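Local structure of fluoroacetyl-CoA thioesterase (Streptomyces Cattleya, 3KUW) at residues F15-H20 with A78-G83; K21-L26 with P37-S42; L48-C53 with H118-I123; V88-R93 with W102-H107. The protein hydrolyses fluoroacetyl-CoA before that thioester can react with citrate synthase, conferring fluoroacetate resistance, and cannot use acetyl-CoA as substrate. The protein carries 1 engineered substitution. One frame throughout, in Å; residues are numbered along the deposited sequence.

Interaction 1: residues F15-H20 with A78-G83; sequences FVVPPH and AATPPG. With FAH (fluoroacetic acid), chain E.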
loop_
_atom_site.group_PDB
_atom_site.type_symbol
_atom_site.label_atom_id
_atom_site.label_comp_id
_atom_site.label_asym_id
_atom_site.label_seq_id
_atom_site.Cartn_x
_atom_site.Cartn_y
_atom_site.Cartn_z
ATOM N N PHE A 15 -15.689 -3.948 5.048
ATOM C CA PHE A 15 -15.078 -5.056 4.349
ATOM C C PHE A 15 -14.628 -6.109 5.336
ATOM O O PHE A 15 -13.719 -5.876 6.151
ATOM C CB PHE A 15 -13.895 -4.550 3.465
ATOM C CG PHE A 15 -13.183 -5.631 2.633
ATOM C CD1 PHE A 15 -13.667 -6.020 1.382
ATOM C CD2 PHE A 15 -11.983 -6.192 3.066
ATOM C CE1 PHE A 15 -12.989 -7.029 0.612
ATOM C CE2 PHE A 15 -11.293 -7.188 2.292
ATOM C CZ PHE A 15 -11.800 -7.586 1.068
ATOM N N VAL A 16 -15.266 -7.282 5.229
ATOM C CA VAL A 16 -14.873 -8.485 5.939
ATOM C C VAL A 16 -13.568 -9.042 5.324
ATOM O O VAL A 16 -13.503 -9.308 4.131
ATOM C CB VAL A 16 -16.018 -9.566 5.870
ATOM C CG1 VAL A 16 -15.601 -10.855 6.632
ATOM C CG2 VAL A 16 -17.294 -8.993 6.472
ATOM N N VAL A 17 -12.511 -9.163 6.131
ATOM C CA VAL A 17 -11.212 -9.615 5.630
ATOM C C VAL A 17 -11.265 -11.108 5.365
ATOM O O VAL A 17 -11.549 -11.878 6.281
ATOM C CB VAL A 17 -10.097 -9.366 6.635
ATOM C CG1 VAL A 17 -8.726 -10.001 6.125
ATOM C CG2 VAL A 17 -10.010 -7.841 6.977
ATOM N N PRO A 18 -11.070 -11.520 4.104
ATOM C CA PRO A 18 -11.023 -12.952 3.815
ATOM C C PRO A 18 -9.570 -13.487 3.913
ATOM O O PRO A 18 -8.589 -12.661 4.052
ATOM C CB PRO A 18 -11.526 -13.005 2.382
ATOM C CG PRO A 18 -10.819 -11.746 1.760
ATOM C CD PRO A 18 -10.965 -10.707 2.875
ATOM N N PRO A 19 -9.412 -14.841 3.841
ATOM C CA PRO A 19 -8.086 -15.451 4.009
ATOM C C PRO A 19 -7.091 -15.010 2.966
ATOM O O PRO A 19 -5.891 -15.004 3.235
ATOM C CB PRO A 19 -8.352 -16.983 3.927
ATOM C CG PRO A 19 -9.822 -17.151 4.131
ATOM C CD PRO A 19 -10.505 -15.851 3.772
ATOM N N HIS A 20 -7.557 -14.612 1.791
ATOM C CA HIS A 20 -6.662 -14.341 0.681
ATOM C C HIS A 20 -6.187 -12.833 0.622
ATOM O O HIS A 20 -5.663 -12.356 -0.404
ATOM C CB HIS A 20 -7.296 -14.842 -0.609
ATOM C CG HIS A 20 -8.664 -14.293 -0.852
ATOM N ND1 HIS A 20 -8.877 -13.137 -1.575
ATOM C CD2 HIS A 20 -9.877 -14.687 -0.402
ATOM C CE1 HIS A 20 -10.176 -12.883 -1.626
ATOM N NE2 HIS A 20 -10.809 -13.813 -0.923
ATOM N N ALA A 78 -2.335 -1.734 14.470
ATOM C CA ALA A 78 -2.751 -3.007 15.084
ATOM C C ALA A 78 -2.945 -3.982 13.946
ATOM O O ALA A 78 -3.143 -3.578 12.790
ATOM C CB ALA A 78 -4.013 -2.864 15.863
ATOM N N ALA A 79 -2.876 -5.263 14.270
ATOM C CA ALA A 79 -3.048 -6.314 13.251
ATOM C C ALA A 79 -4.484 -6.950 13.184
ATOM O O ALA A 79 -5.173 -7.122 14.206
ATOM C CB ALA A 79 -1.998 -7.415 13.474
ATOM N N THR A 80 -4.845 -7.432 12.004
ATOM C CA THR A 80 -6.164 -7.953 11.737
ATOM C C THR A 80 -6.115 -9.305 11.075
ATOM O O THR A 80 -5.671 -9.411 9.944
ATOM C CB THR A 80 -6.930 -6.958 10.860
ATOM O OG1 THR A 80 -6.917 -5.708 11.549
ATOM C CG2 THR A 80 -8.389 -7.353 10.715
ATOM N N PRO A 81 -6.599 -10.362 11.776
ATOM C CA PRO A 81 -6.724 -11.666 11.129
ATOM C C PRO A 81 -8.033 -11.743 10.300
ATOM O O PRO A 81 -8.942 -10.918 10.509
ATOM C CB PRO A 81 -6.814 -12.608 12.331
ATOM C CG PRO A 81 -7.669 -11.832 13.250
ATOM C CD PRO A 81 -7.072 -10.419 13.166
ATOM N N PRO A 82 -8.126 -12.724 9.377
ATOM C CA PRO A 82 -9.325 -12.885 8.568
ATOM C C PRO A 82 -10.531 -13.053 9.469
ATOM O O PRO A 82 -10.386 -13.531 10.619
ATOM C CB PRO A 82 -9.067 -14.178 7.771
ATOM C CG PRO A 82 -7.544 -14.280 7.698
ATOM C CD PRO A 82 -7.086 -13.724 9.067
ATOM N N GLY A 83 -11.698 -12.605 8.998
ATOM C CA GLY A 83 -12.950 -12.792 9.773
ATOM C C GLY A 83 -13.481 -11.501 10.338
ATOM O O GLY A 83 -14.663 -11.377 10.513
HETATM C C FAH E . 0.697 -4.007 11.669
HETATM F F FAH E . -0.181 -6.118 10.574
HETATM O O FAH E . 1.516 -3.657 10.776
HETATM C CH3 FAH E . -0.457 -4.939 11.291
HETATM O OXT FAH E . 0.796 -3.609 12.866
#
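Val-17 and Gly-83 supply the one hydrogen bond between these two pieces of chain, which run at about a right angle to each other. Gly-83 N donates a hydrogen bond to Val-17 O over 2.8 Å, with 159° at the hydrogen. Gly-83 turns the chain here with a positive phi of 110°, a backbone shape natural to glycine.

Apolar contacts gather round this bond. The side chain of Val-17 straddles the loop: CG1, anti to the backbone N (chi1 174°), reaches Pro-82 CA at 3.8 Å, while CG2 meets the methyl CG2 of Thr-80 at 4.1 Å. The proline ring of Pro-82 lies against the backbone of Pro-18 and Pro-19, with CB 4.0 Å from Pro-18 C and CG 3.9 Å from Pro-19 CA. Thr-80 keeps its polar end for another partner, since OG1 is hydrogen-bonded to Asp-108.

Ligand contacts belong to the far end of the loop, where a fluoroacetic acid molecule lies with its CH3 3.4 Å from Ala-78 O. Ala-79 nearby uses its carbonyl to accept a hydrogen bond from Lys-135 of the second subunit.

The whole illustrates a connection within the HotDog fold: the chain leaving strand 10-16, outermost of the sheet within this chain, is fastened to the loop that leads into its neighbour, strand 85-96.

Interaction 2: residues K21-L26 with P37-S42; sequences KTVRHL and PEVFAS. Engineered in segment 37-42: Ser-42 (natural residue Thr). With FAH (fluoroacetic acid), chain D; FAH (fluoroacetic acid), chain F.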
loop_
_atom_site.group_PDB
_atom_site.type_symbol
_atom_site.label_atom_id
_atom_site.label_comp_id
_atom_site.label_asym_id
_atom_site.label_seq_id
_atom_site.Cartn_x
_atom_site.Cartn_y
_atom_site.Cartn_z
ATOM N N LYS A 21 -6.390 -12.095 1.729
ATOM C CA LYS A 21 -5.898 -10.710 1.843
ATOM C C LYS A 21 -4.819 -10.564 2.881
ATOM O O LYS A 21 -4.588 -9.465 3.421
ATOM C CB LYS A 21 -7.036 -9.677 2.075
ATOM C CG LYS A 21 -8.064 -9.490 0.926
ATOM C CD LYS A 21 -7.406 -9.285 -0.356
ATOM C CE LYS A 21 -8.271 -8.426 -1.211
ATOM N NZ LYS A 21 -8.451 -8.980 -2.514
ATOM N N THR A 22 -4.120 -11.665 3.155
ATOM C CA THR A 22 -3.067 -11.637 4.124
ATOM C C THR A 22 -1.718 -11.391 3.405
ATOM O O THR A 22 -1.581 -11.422 2.166
ATOM C CB THR A 22 -2.999 -12.962 5.013
ATOM O OG1 THR A 22 -2.770 -14.098 4.174
ATOM C CG2 THR A 22 -4.308 -13.198 5.822
ATOM N N VAL A 23 -0.730 -11.040 4.186
ATOM C CA VAL A 23 0.609 -10.776 3.658
ATOM C C VAL A 23 1.018 -11.738 2.519
ATOM O O VAL A 23 1.445 -11.297 1.449
ATOM C CB VAL A 23 1.624 -10.831 4.847
ATOM C CG1 VAL A 23 3.146 -10.748 4.319
ATOM C CG2 VAL A 23 1.300 -9.679 5.844
ATOM N N ARG A 24 0.876 -13.057 2.744
ATOM C CA ARG A 24 1.406 -14.056 1.760
ATOM C C ARG A 24 0.723 -13.965 0.400
ATOM O O ARG A 24 1.319 -14.287 -0.618
ATOM C CB ARG A 24 1.415 -15.510 2.316
ATOM C CG ARG A 24 0.046 -16.127 2.610
ATOM C CD ARG A 24 0.162 -17.488 3.398
ATOM N NE ARG A 24 0.981 -17.319 4.622
ATOM C CZ ARG A 24 1.515 -18.302 5.385
ATOM N NH1 ARG A 24 1.355 -19.589 5.076
ATOM N NH2 ARG A 24 2.268 -17.995 6.446
ATOM N N HIS A 25 -0.486 -13.425 0.369
ATOM C CA HIS A 25 -1.186 -13.334 -0.867
ATOM C C HIS A 25 -0.876 -12.046 -1.558
ATOM O O HIS A 25 -1.159 -11.962 -2.728
ATOM C CB HIS A 25 -2.689 -13.446 -0.625
ATOM C CG HIS A 25 -3.100 -14.763 -0.035
ATOM N ND1 HIS A 25 -3.422 -15.861 -0.818
ATOM C CD2 HIS A 25 -3.181 -15.174 1.247
ATOM C CE1 HIS A 25 -3.726 -16.876 -0.029
ATOM N NE2 HIS A 25 -3.572 -16.491 1.225
ATOM N N LEU A 26 -0.342 -11.024 -0.858
ATOM C CA LEU A 26 0.065 -9.786 -1.577
ATOM C C LEU A 26 1.179 -10.090 -2.577
ATOM O O LEU A 26 1.158 -9.594 -3.716
ATOM C CB LEU A 26 0.506 -8.616 -0.630
ATOM C CG LEU A 26 0.692 -7.255 -1.339
ATOM C CD1 LEU A 26 -0.717 -6.710 -1.771
ATOM C CD2 LEU A 26 1.275 -6.333 -0.309
ATOM N N PRO A 37 2.872 -14.484 9.493
ATOM C CA PRO A 37 1.583 -14.532 10.124
ATOM C C PRO A 37 0.436 -14.071 9.206
ATOM O O PRO A 37 0.599 -13.166 8.352
ATOM C CB PRO A 37 1.755 -13.555 11.277
ATOM C CG PRO A 37 3.185 -13.865 11.749
ATOM C CD PRO A 37 3.918 -14.082 10.465
ATOM N N GLU A 38 -0.684 -14.750 9.385
ATOM C CA GLU A 38 -1.892 -14.572 8.570
ATOM C C GLU A 38 -2.690 -13.354 8.987
ATOM O O GLU A 38 -3.761 -13.470 9.612
ATOM C CB GLU A 38 -2.771 -15.851 8.625
ATOM C CG GLU A 38 -2.165 -17.017 7.818
ATOM C CD GLU A 38 -2.120 -16.741 6.313
ATOM O OE1 GLU A 38 -2.762 -17.471 5.533
ATOM O OE2 GLU A 38 -1.460 -15.780 5.891
ATOM N N VAL A 39 -2.154 -12.197 8.646
ATOM C CA VAL A 39 -2.780 -10.894 8.942
ATOM C C VAL A 39 -2.926 -10.029 7.682
ATOM O O VAL A 39 -2.136 -10.157 6.756
ATOM C CB VAL A 39 -1.981 -10.098 10.001
ATOM C CG1 VAL A 39 -1.885 -10.912 11.347
ATOM C CG2 VAL A 39 -0.609 -9.706 9.435
ATOM N N PHE A 40 -3.933 -9.168 7.679
ATOM C CA PHE A 40 -4.286 -8.250 6.577
ATOM C C PHE A 40 -3.002 -7.466 6.182
ATOM O O PHE A 40 -2.456 -6.767 7.001
ATOM C CB PHE A 40 -5.375 -7.291 7.146
ATOM C CG PHE A 40 -6.119 -6.419 6.082
ATOM C CD1 PHE A 40 -6.521 -6.964 4.832
ATOM C CD2 PHE A 40 -6.452 -5.073 6.391
ATOM C CE1 PHE A 40 -7.223 -6.201 3.890
ATOM C CE2 PHE A 40 -7.210 -4.282 5.454
ATOM C CZ PHE A 40 -7.553 -4.878 4.183
ATOM N N ALA A 41 -2.554 -7.574 4.928
ATOM C CA ALA A 41 -1.321 -6.870 4.470
ATOM C C ALA A 41 -1.496 -5.325 4.475
ATOM O O ALA A 41 -2.566 -4.846 4.119
ATOM C CB ALA A 41 -0.905 -7.349 3.118
ATOM N N SER A 42 -0.470 -4.553 4.879
ATOM C CA SER A 42 -0.606 -3.099 4.774
ATOM C C SER A 42 -0.964 -2.700 3.313
ATOM O O SER A 42 -1.671 -1.709 3.089
ATOM C CB SER A 42 0.682 -2.333 5.167
ATOM O OG SER A 42 1.146 -2.629 6.491
HETATM C C FAH D . 2.174 -5.634 6.794
HETATM F F FAH D . 2.480 -6.967 8.667
HETATM O O FAH D . 2.091 -5.974 5.574
HETATM C CH3 FAH D . 1.488 -6.501 7.822
HETATM O OXT FAH D . 2.800 -4.625 7.242
HETATM C C FAH F . 2.208 0.732 6.859
HETATM F F FAH F . 3.608 -0.775 5.757
HETATM O O FAH F . 1.443 1.403 6.122
HETATM C CH3 FAH F . 3.606 0.436 6.388
HETATM O OXT FAH F . 1.864 0.274 7.968
HETATM O O HOH W 1 0.375 -14.262 5.523
#
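Thr-22 and Glu-38 meet where the segment before helix 42-56 of this HotDog-fold enzyme passes the short helix 23-26. Their side chains cross at a slant, and Thr-22 OG1, turned between its backbone N and carbonyl carbon (chi1 60°), donates to Glu-38 OE2 over 2.7 Å from above the carboxylate plane. Arg-24 crosses the same glutamate at about a right angle, its guanidinium tilted 46° from the carboxylate. Arg-24 NE lies 3.2 Å from Glu-38 OE2, but the oxygen stands well out of the guanidinium plane, which leaves a salt bridge of charges alone. The N-H bonds serve elsewhere: NE donates to a water that also accepts from Arg-24 N, and NH2 to Phe-36 O.

Deeper in, Val-23 N donates to Val-39 O, and Ala-41 N to Lys-21 O, framing a single beta bridge between Thr-22 and Phe-40. The methyl of Ala-41 sits over Val-23 CA at 3.8 Å, and Lys-21 CB lies at the edge of the Phe-40 ring, in its plane.

This pairing leads straight into the active site. Engineered Ser-42, whose OG is also hydrogen-bonded to His-76, holds a fluoroacetic acid by two bonds, N to O at 3.0 Å and OG to OXT at 2.7 Å.

Interaction 3: residues L48-C53 with H118-I123; sequences LMEWAC and HERAVI. With FAH (fluoroacetic acid), chain C.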
loop_
_atom_site.group_PDB
_atom_site.type_symbol
_atom_site.label_atom_id
_atom_site.label_comp_id
_atom_site.label_asym_id
_atom_site.label_seq_id
_atom_site.Cartn_x
_atom_site.Cartn_y
_atom_site.Cartn_z
ATOM N N LEU A 48 -7.614 -0.633 0.187
ATOM C CA LEU A 48 -9.007 -0.540 0.669
ATOM C C LEU A 48 -9.338 0.915 1.044
ATOM O O LEU A 48 -10.503 1.402 0.867
ATOM C CB LEU A 48 -9.161 -1.423 1.911
ATOM C CG LEU A 48 -10.527 -1.423 2.579
ATOM C CD1 LEU A 48 -11.571 -2.177 1.661
ATOM C CD2 LEU A 48 -10.574 -2.013 3.994
ATOM N N MET A 49 -8.310 1.598 1.566
ATOM C CA MET A 49 -8.414 3.028 1.860
ATOM C C MET A 49 -8.622 3.851 0.581
ATOM O O MET A 49 -9.499 4.738 0.561
ATOM C CB MET A 49 -7.159 3.495 2.581
ATOM C CG MET A 49 -7.205 3.086 4.065
ATOM S SD MET A 49 -5.627 3.588 4.770
ATOM C CE MET A 49 -6.043 3.591 6.517
ATOM N N GLU A 50 -7.819 3.578 -0.451
ATOM C CA GLU A 50 -7.987 4.222 -1.768
ATOM C C GLU A 50 -9.365 3.933 -2.415
ATOM O O GLU A 50 -9.927 4.804 -3.041
ATOM C CB GLU A 50 -6.899 3.784 -2.753
ATOM C CG GLU A 50 -5.525 4.119 -2.203
ATOM C CD GLU A 50 -4.393 4.025 -3.213
ATOM O OE1 GLU A 50 -4.642 3.753 -4.434
ATOM O OE2 GLU A 50 -3.229 4.267 -2.731
ATOM N N TRP A 51 -9.825 2.688 -2.298
ATOM C CA TRP A 51 -11.109 2.236 -2.806
ATOM C C TRP A 51 -12.238 3.019 -2.120
ATOM O O TRP A 51 -13.111 3.522 -2.819
ATOM C CB TRP A 51 -11.255 0.708 -2.608
ATOM C CG TRP A 51 -12.572 0.061 -3.132
ATOM C CD1 TRP A 51 -13.479 0.588 -4.025
ATOM C CD2 TRP A 51 -13.022 -1.285 -2.866
ATOM N NE1 TRP A 51 -14.484 -0.331 -4.281
ATOM C CE2 TRP A 51 -14.230 -1.480 -3.587
ATOM C CE3 TRP A 51 -12.539 -2.332 -2.055
ATOM C CZ2 TRP A 51 -14.983 -2.676 -3.500
ATOM C CZ3 TRP A 51 -13.287 -3.537 -1.971
ATOM C CH2 TRP A 51 -14.500 -3.676 -2.699
ATOM N N ALA A 52 -12.223 3.181 -0.785
ATOM C CA ALA A 52 -13.217 4.087 -0.143
ATOM C C ALA A 52 -13.209 5.522 -0.768
ATOM O O ALA A 52 -14.263 6.115 -1.000
ATOM C CB ALA A 52 -13.001 4.151 1.384
ATOM N N CYS A 53 -12.036 6.131 -0.979
ATOM C CA CYS A 53 -12.000 7.479 -1.600
ATOM C C CYS A 53 -12.491 7.498 -3.070
ATOM O O CYS A 53 -13.067 8.493 -3.527
ATOM C CB CYS A 53 -10.568 8.062 -1.535
ATOM S SG CYS A 53 -9.973 8.228 0.207
ATOM N N HIS A 118 -4.669 10.617 2.112
ATOM C CA HIS A 118 -4.526 10.090 0.767
ATOM C C HIS A 118 -4.895 11.224 -0.179
ATOM O O HIS A 118 -5.937 11.924 0.040
ATOM C CB HIS A 118 -5.489 8.915 0.501
ATOM C CG HIS A 118 -5.351 8.340 -0.897
ATOM N ND1 HIS A 118 -6.435 8.008 -1.697
ATOM C CD2 HIS A 118 -4.252 8.088 -1.638
ATOM C CE1 HIS A 118 -6.012 7.538 -2.852
ATOM N NE2 HIS A 118 -4.686 7.574 -2.845
ATOM N N GLU A 119 -4.104 11.336 -1.249
ATOM C CA GLU A 119 -4.329 12.368 -2.303
ATOM C C GLU A 119 -4.581 11.703 -3.645
ATOM O O GLU A 119 -4.008 10.628 -3.910
ATOM C CB GLU A 119 -3.104 13.249 -2.354
ATOM C CG GLU A 119 -3.075 14.324 -1.225
ATOM C CD GLU A 119 -2.614 13.861 0.184
ATOM O OE1 GLU A 119 -1.765 12.916 0.326
ATOM O OE2 GLU A 119 -3.095 14.488 1.184
ATOM N N ARG A 120 -5.462 12.292 -4.474
ATOM C CA ARG A 120 -5.806 11.698 -5.784
ATOM C C ARG A 120 -5.858 12.814 -6.801
ATOM O O ARG A 120 -6.065 14.015 -6.416
ATOM C CB ARG A 120 -7.159 10.963 -5.749
ATOM C CG ARG A 120 -7.309 9.764 -4.671
ATOM C CD ARG A 120 -8.593 8.897 -4.995
ATOM N NE ARG A 120 -8.426 8.177 -6.268
ATOM C CZ ARG A 120 -7.633 7.096 -6.454
ATOM N NH1 ARG A 120 -6.950 6.547 -5.446
ATOM N NH2 ARG A 120 -7.552 6.551 -7.651
ATOM N N ALA A 121 -5.577 12.468 -8.064
ATOM C CA ALA A 121 -5.702 13.397 -9.183
ATOM C C ALA A 121 -6.671 12.829 -10.199
ATOM O O ALA A 121 -6.614 11.652 -10.528
ATOM C CB ALA A 121 -4.380 13.638 -9.856
ATOM N N VAL A 122 -7.550 13.695 -10.718
ATOM C CA VAL A 122 -8.495 13.325 -11.781
ATOM C C VAL A 122 -7.669 13.230 -13.094
ATOM O O VAL A 122 -6.837 14.118 -13.384
ATOM C CB VAL A 122 -9.600 14.401 -11.930
ATOM C CG1 VAL A 122 -10.512 14.126 -13.115
ATOM C CG2 VAL A 122 -10.426 14.559 -10.614
ATOM N N ILE A 123 -7.911 12.186 -13.870
ATOM C CA ILE A 123 -7.207 11.995 -15.150
ATOM C C ILE A 123 -8.180 11.843 -16.321
ATOM O O ILE A 123 -9.298 11.420 -16.123
ATOM C CB ILE A 123 -6.263 10.746 -15.120
ATOM C CG1 ILE A 123 -7.043 9.460 -14.771
ATOM C CG2 ILE A 123 -5.124 10.985 -14.127
ATOM C CD1 ILE A 123 -6.246 8.165 -15.057
HETATM C C FAH C . -3.281 3.424 -8.647
HETATM F F FAH C . -5.505 3.901 -7.459
HETATM O O FAH C . -2.471 3.827 -9.521
HETATM C CH3 FAH C . -4.711 4.032 -8.619
HETATM O OXT FAH C . -2.904 2.543 -7.821
HETATM O O HOH W 2 -1.606 6.314 -3.521
#
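Glu-50 and His-118 form the tight half of a classic HotDog contact, in which the central helix lies across the sheet, here at -53° to strand 118-123. The glutamate runs over one face of the imidazole: CG sits 3.8 Å from the ring centroid, 26° off the normal, and the carboxylate beyond it is turned only 11° from the ring plane. Cys-53 comes to the same ring at its edge, SG lying 4.0 Å from His-118 ND1. That nitrogen is buried with no polar partner in the model.

Packing is looser toward the ligand. Arg-120, which binds substrate, bends at chi3, and its NH1 stays 3.8 Å from OE1 of the active-site residue Glu-50, a long salt bridge at the guanidinium edge. Its NE is hydrogen-bonded to Ser-67 OG. A water donates to the other carboxylate oxygen, Glu-50 OE2. Fluoroacetic acid, also hydrogen-bonded to Ser-42 N of the second subunit, brings its fluorine to 3.1 Å from Glu-50 OE1 and 3.4 Å from Arg-120 NH2.

Interaction 4: residues V88-R93 with W102-H107; sequences VTAELR and WRVSAH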
loop_
_atom_site.group_PDB
_atom_site.type_symbol
_atom_site.label_atom_id
_atom_site.label_comp_id
_atom_site.label_asym_id
_atom_site.label_seq_id
_atom_site.Cartn_x
_atom_site.Cartn_y
_atom_site.Cartn_z
ATOM N N VAL A 88 -13.497 1.553 6.816
ATOM C CA VAL A 88 -12.719 2.709 6.433
ATOM C C VAL A 88 -13.659 3.894 6.458
ATOM O O VAL A 88 -14.809 3.790 5.951
ATOM C CB VAL A 88 -12.039 2.558 5.011
ATOM C CG1 VAL A 88 -11.318 3.871 4.566
ATOM C CG2 VAL A 88 -11.042 1.428 5.061
ATOM N N THR A 89 -13.217 4.975 7.118
ATOM C CA THR A 89 -13.917 6.279 7.039
ATOM C C THR A 89 -12.991 7.251 6.311
ATOM O O THR A 89 -11.812 7.437 6.730
ATOM C CB THR A 89 -14.200 6.897 8.434
ATOM O OG1 THR A 89 -14.828 5.942 9.309
ATOM C CG2 THR A 89 -15.125 8.244 8.311
ATOM N N ALA A 90 -13.488 7.837 5.221
ATOM C CA ALA A 90 -12.757 8.823 4.462
ATOM C C ALA A 90 -13.422 10.222 4.569
ATOM O O ALA A 90 -14.630 10.406 4.252
ATOM C CB ALA A 90 -12.642 8.389 3.064
ATOM N N GLU A 91 -12.659 11.186 5.056
ATOM C CA GLU A 91 -13.203 12.497 5.400
ATOM C C GLU A 91 -12.604 13.489 4.382
ATOM O O GLU A 91 -11.397 13.631 4.339
ATOM C CB GLU A 91 -12.763 12.870 6.809
ATOM C CG GLU A 91 -13.242 14.234 7.209
ATOM C CD GLU A 91 -12.588 14.709 8.485
ATOM O OE1 GLU A 91 -12.743 14.017 9.512
ATOM O OE2 GLU A 91 -11.939 15.790 8.460
ATOM N N LEU A 92 -13.423 14.115 3.541
ATOM C CA LEU A 92 -12.871 14.955 2.501
ATOM C C LEU A 92 -12.208 16.174 3.123
ATOM O O LEU A 92 -12.819 16.873 3.983
ATOM C CB LEU A 92 -13.946 15.397 1.464
ATOM C CG LEU A 92 -13.400 16.264 0.290
ATOM C CD1 LEU A 92 -12.459 15.502 -0.796
ATOM C CD2 LEU A 92 -14.649 16.972 -0.420
ATOM N N ARG A 93 -10.972 16.412 2.705
ATOM C CA ARG A 93 -10.156 17.519 3.197
ATOM C C ARG A 93 -10.050 18.720 2.250
ATOM O O ARG A 93 -9.985 19.847 2.713
ATOM C CB ARG A 93 -8.745 17.032 3.549
ATOM C CG ARG A 93 -8.663 16.376 4.918
ATOM C CD ARG A 93 -8.356 17.342 5.982
ATOM N NE ARG A 93 -8.207 16.691 7.300
ATOM C CZ ARG A 93 -7.060 16.206 7.793
ATOM N NH1 ARG A 93 -5.917 16.250 7.091
ATOM N NH2 ARG A 93 -7.067 15.665 9.004
ATOM N N TRP A 102 -8.172 13.388 1.263
ATOM C CA TRP A 102 -8.975 12.883 2.359
ATOM C C TRP A 102 -8.060 12.622 3.567
ATOM O O TRP A 102 -6.894 12.241 3.412
ATOM C CB TRP A 102 -9.662 11.522 2.015
ATOM C CG TRP A 102 -10.770 11.607 0.971
ATOM C CD1 TRP A 102 -12.094 11.676 1.212
ATOM C CD2 TRP A 102 -10.616 11.699 -0.455
ATOM N NE1 TRP A 102 -12.793 11.783 0.037
ATOM C CE2 TRP A 102 -11.906 11.779 -1.002
ATOM C CE3 TRP A 102 -9.511 11.687 -1.314
ATOM C CZ2 TRP A 102 -12.139 11.876 -2.379
ATOM C CZ3 TRP A 102 -9.739 11.774 -2.688
ATOM C CH2 TRP A 102 -11.055 11.839 -3.201
ATOM N N ARG A 103 -8.630 12.775 4.766
ATOM C CA ARG A 103 -8.103 12.071 5.931
ATOM C C ARG A 103 -8.815 10.676 5.945
ATOM O O ARG A 103 -10.071 10.570 5.813
ATOM C CB ARG A 103 -8.349 12.898 7.196
ATOM C CG ARG A 103 -8.413 12.042 8.423
ATOM C CD ARG A 103 -7.187 12.152 9.265
ATOM N NE ARG A 103 -7.405 11.310 10.442
ATOM C CZ ARG A 103 -6.455 10.691 11.137
ATOM N NH1 ARG A 103 -6.839 9.941 12.189
ATOM N NH2 ARG A 103 -5.152 10.807 10.803
ATOM N N VAL A 104 -8.017 9.610 5.974
ATOM C CA VAL A 104 -8.555 8.234 6.045
ATOM C C VAL A 104 -8.333 7.591 7.400
ATOM O O VAL A 104 -7.268 7.744 7.987
ATOM C CB VAL A 104 -7.955 7.325 4.938
ATOM C CG1 VAL A 104 -8.634 7.730 3.582
ATOM C CG2 VAL A 104 -6.409 7.421 4.824
ATOM N N SER A 105 -9.282 6.802 7.882
ATOM C CA SER A 105 -9.013 6.030 9.089
ATOM C C SER A 105 -9.698 4.678 8.957
ATOM O O SER A 105 -10.642 4.561 8.173
ATOM C CB SER A 105 -9.424 6.771 10.372
ATOM O OG SER A 105 -10.812 7.095 10.485
ATOM N N ALA A 106 -9.225 3.686 9.716
ATOM C CA ALA A 106 -9.669 2.289 9.597
ATOM C C ALA A 106 -9.736 1.648 10.987
ATOM O O ALA A 106 -8.872 1.935 11.835
ATOM C CB ALA A 106 -8.657 1.505 8.710
ATOM N N HIS A 107 -10.736 0.789 11.232
ATOM C CA HIS A 107 -10.917 0.115 12.524
ATOM C C HIS A 107 -11.447 -1.272 12.166
ATOM O O HIS A 107 -12.166 -1.398 11.135
ATOM C CB HIS A 107 -11.781 0.871 13.564
ATOM C CG HIS A 107 -13.236 0.533 13.521
ATOM N ND1 HIS A 107 -14.209 1.450 13.180
ATOM C CD2 HIS A 107 -13.882 -0.643 13.712
ATOM C CE1 HIS A 107 -15.393 0.854 13.188
ATOM N NE2 HIS A 107 -15.219 -0.421 13.487
HETATM O O HOH W 3 -11.244 9.552 8.828
#
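Trp-102 carries Leu-92 on one face of its indole: CD1 stands 4.0 Å from the centroid of the five-membered ring, 23° off the normal, in a CH-pi contact. Glu-91 N lies at the edge of the same ring system, and Ala-90 CB comes in obliquely, 3.8 Å from Trp-102 CD1. A second flat group, the Arg-93 guanidinium, has Arg-103 CB 3.5 Å above one face. The two arginines run side by side, pointing the same way, with their guanidinium planes 15° apart; NH2 of Arg-93 and NE of Arg-103 are 4.6 Å from each other. The contact itself is aliphatic, CB and CD of Arg-103 against the guanidinium.

Between the backbones, Thr-89 with Ser-105 and Glu-91 with Arg-103 are hydrogen-bonded pairs, each closed by two N-H to O bonds. A water joins Thr-89 O to Ser-105 OG, and Glu-91 forms a salt bridge with Arg-10.

Val-88, Ala-90, Leu-92, Trp-102 and Val-104 share one face, where helix 42-56 packs on Val-88, Trp-102 and Val-104: an antiparallel hairpin of the HotDog sheet wrapped round its central helix.

From the N terminus, the chain leaves strand 10-16, outermost of the sheet within this chain, and opens interaction 1, which closes 58 residues later, after strand 65-75. Interaction 2 (21-26 with 37-42) is nested inside that loop and touches interaction 1 through a probable hydrogen bond from Phe-40 N to Thr-80 O. Interaction 3 starts on helix 42-56, still within the first loop, but ends on strand 112-124, so it crosses interaction 1. Interaction 4, a hairpin closed after interaction 1, is nested within interaction 3; Trp-102 N and His-118 O probably bond the neighbouring strands. Together the four tie the sheet to its helix and to the loops at the subunit interface.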